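CBS domain containing membrane protein (PDB 4ESY) probably senses ligands such as adenine nucleotides through its C-terminal pair of CBS domains, the part crystallised here. Local coordinates at the interface of chains A and B. Numbering follows the deposited sequence. Chains: chain A, CBS domain containing membrane protein; chain B, CBS domain containing membrane protein.

The interface of chains A and B. Residues chain A 157-161; chain B 68, 71, 76-77.
The CD1 methyl of B:Leu71 sits over one face of the peptide group joining A:Leu160 to A:Leu161, with CD1 3.3 Å from the carbonyl carbon C of A:Leu160. This contact joins two tandem CBS-domain chains, packing the stretch that follows the last helix of chain A, 153-156, against the 3-10 helix 67-73 of chain B and the loop leading to its 3-10 helix 77-80; the pairing may not be that of the full-length membrane protein. A second peptide group, B:Pro76 to B:Phe77, has the carbonyl O of A:Lys158 above its face, 3.1 Å from N of B:Phe77. That approach is no hydrogen bond: the N-H points in the peptide plane to a water at its edge, 2.8 Å from N of B:Phe77 and 165° at the hydrogen. The same water lies 2.9 Å from O of A:Leu157, bridging the chains. The ring of B:Pro76 brings CB to 3.5 Å from O of A:Lys158. With CG anti to its carbonyl carbon (chi1 -54°), B:Leu71 reaches into the turn of chain A, where CD1 lies 3.4 Å from O of A:Leu157. The side chains of B:Leu71 and A:Leu161 run antiparallel alongside each other, tightly, with CD2 of A:Leu161 3.5 Å from CD1 of B:Leu71. An alanine at B:Leu71 would probably open a gap over the peptide after A:Leu160 and leave CD2 of A:Leu161 with CB as its remaining neighbour there. Alongside, CB of A:Leu157 meets CB of B:Ser68 at 3.8 Å.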
ATOM      1  N   LEU A 157      -8.780  -2.097   5.817  1.00 21.28           N
ATOM      2  CA  LEU A 157      -9.063  -0.793   6.404  1.00 22.57           C
ATOM      3  C   LEU A 157     -10.139  -0.063   5.611  1.00 24.88           C
ATOM      4  O   LEU A 157     -10.628   0.977   6.040  1.00 29.01           O
ATOM      5  CB  LEU A 157      -7.789   0.033   6.486  1.00 22.52           C
ATOM      6  CG  LEU A 157      -6.859  -0.456   7.583  1.00 23.68           C
ATOM      7  CD1 LEU A 157      -5.494   0.229   7.487  1.00 25.76           C
ATOM      8  CD2 LEU A 157      -7.483  -0.157   8.940  1.00 24.02           C
ATOM      9  N   LYS A 158     -10.486  -0.603   4.447  1.00 21.51           N
ATOM     10  CA  LYS A 158     -11.605  -0.100   3.647  1.00 22.79           C
ATOM     11  C   LYS A 158     -12.970  -0.555   4.214  1.00 21.66           C
ATOM     12  O   LYS A 158     -14.030  -0.059   3.812  1.00 23.13           O
ATOM     13  CB  LYS A 158     -11.484  -0.596   2.197  1.00 21.67           C
ATOM     14  CG  LYS A 158     -10.326   0.042   1.417  1.00 25.03           C
ATOM     15  CD  LYS A 158     -10.270  -0.574   0.051  1.00 26.29           C
ATOM     16  CE  LYS A 158      -9.332   0.189  -0.835  1.00 31.11           C
ATOM     17  NZ  LYS A 158      -9.212  -0.515  -2.116  1.00 31.39           N
ATOM     18  N   LEU A 159     -12.912  -1.485   5.150  1.00 21.65           N
ATOM     19  CA  LEU A 159     -14.082  -2.069   5.807  1.00 21.87           C
ATOM     20  C   LEU A 159     -14.174  -1.870   7.298  1.00 19.16           C
ATOM     21  O   LEU A 159     -15.267  -1.681   7.826  1.00 20.75           O
ATOM     22  CB  LEU A 159     -14.041  -3.589   5.599  1.00 24.32           C
ATOM     23  CG  LEU A 159     -14.167  -3.998   4.149  1.00 28.51           C
ATOM     24  CD1 LEU A 159     -13.805  -5.476   4.035  1.00 31.62           C
ATOM     25  CD2 LEU A 159     -15.589  -3.747   3.768  1.00 27.22           C
ATOM     26  N   LEU A 160     -13.069  -1.984   8.026  1.00 19.33           N
ATOM     27  CA  LEU A 160     -13.208  -1.915   9.487  1.00 21.91           C
ATOM     28  C   LEU A 160     -11.886  -1.527  10.108  1.00 24.12           C
ATOM     29  O   LEU A 160     -10.838  -1.676   9.474  1.00 21.17           O
ATOM     30  CB  LEU A 160     -13.662  -3.291  10.074  1.00 23.96           C
ATOM     31  CG  LEU A 160     -12.656  -4.457  10.134  1.00 25.45           C
ATOM     32  CD1 LEU A 160     -13.183  -5.625  10.986  1.00 30.11           C
ATOM     33  CD2 LEU A 160     -12.307  -4.968   8.768  1.00 24.14           C
ATOM     34  N   LEU A 161     -11.946  -1.025  11.334  1.00 25.10           N
ATOM     35  CA  LEU A 161     -10.755  -0.667  12.069  1.00 33.34           C
ATOM     36  C   LEU A 161      -9.954  -1.901  12.465  1.00 38.52           C
ATOM     37  O   LEU A 161     -10.526  -2.954  12.708  1.00 40.28           O
ATOM     38  CB  LEU A 161     -11.145   0.082  13.327  1.00 38.18           C
ATOM     39  CG  LEU A 161     -11.833   1.406  13.024  1.00 41.89           C
ATOM     40  CD1 LEU A 161     -12.399   1.968  14.324  1.00 44.39           C
ATOM     41  CD2 LEU A 161     -10.815   2.340  12.401  1.00 41.37           C
TER
ATOM     42  N   SER B  68      -8.731   4.836   5.090  1.00 21.38           N
ATOM     43  CA  SER B  68      -9.055   4.345   6.412  1.00 25.03           C
ATOM     44  C   SER B  68      -9.678   5.451   7.253  1.00 23.55           C
ATOM     45  O   SER B  68     -10.453   5.172   8.171  1.00 22.44           O
ATOM     46  CB  SER B  68      -7.802   3.776   7.116  1.00 29.93           C
ATOM     47  OG  SER B  68      -6.782   4.759   7.166  1.00 31.18           O
ATOM     48  N   LEU B  71     -13.438   5.608   8.087  1.00 22.92           N
ATOM     49  CA  LEU B  71     -13.994   4.916   9.275  1.00 22.42           C
ATOM     50  C   LEU B  71     -14.201   5.848  10.448  1.00 24.57           C
ATOM     51  O   LEU B  71     -15.005   5.565  11.315  1.00 26.38           O
ATOM     52  CB  LEU B  71     -13.091   3.767   9.735  1.00 20.06           C
ATOM     53  CG  LEU B  71     -12.765   2.757   8.638  1.00 31.57           C
ATOM     54  CD1 LEU B  71     -11.798   1.666   9.130  1.00 31.12           C
ATOM     55  CD2 LEU B  71     -14.044   2.162   8.129  1.00 33.51           C
ATOM     56  N   PRO B  76     -17.501   2.883   5.793  1.00 24.22           N
ATOM     57  CA  PRO B  76     -16.452   2.039   5.236  1.00 23.56           C
ATOM     58  C   PRO B  76     -16.178   2.527   3.796  1.00 21.37           C
ATOM     59  O   PRO B  76     -17.084   2.575   2.955  1.00 22.55           O
ATOM     60  CB  PRO B  76     -17.104   0.644   5.227  1.00 23.38           C
ATOM     61  CG  PRO B  76     -18.575   0.933   4.995  1.00 24.36           C
ATOM     62  CD  PRO B  76     -18.852   2.337   5.549  1.00 23.67           C
ATOM     63  N   PHE B  77     -14.939   2.881   3.504  1.00 22.00           N
ATOM     64  CA  PHE B  77     -14.614   3.372   2.154  1.00 21.48           C
ATOM     65  C   PHE B  77     -15.100   2.403   1.054  1.00 21.72           C
ATOM     66  O   PHE B  77     -15.450   2.818  -0.057  1.00 20.59           O
ATOM     67  CB  PHE B  77     -13.118   3.644   2.039  1.00 22.01           C
ATOM     68  CG  PHE B  77     -12.695   4.160   0.683  1.00 23.81           C
ATOM     69  CD1 PHE B  77     -12.584   5.533   0.448  1.00 23.91           C
ATOM     70  CD2 PHE B  77     -12.426   3.291  -0.344  1.00 21.35           C
ATOM     71  CE1 PHE B  77     -12.185   6.017  -0.815  1.00 25.73           C
ATOM     72  CE2 PHE B  77     -12.031   3.775  -1.624  1.00 24.71           C
ATOM     73  CZ  PHE B  77     -11.921   5.138  -1.841  1.00 25.72           C
TER
HETATM   74  O   HOH W   1     -12.636   2.910   5.165  1.00 20.82           O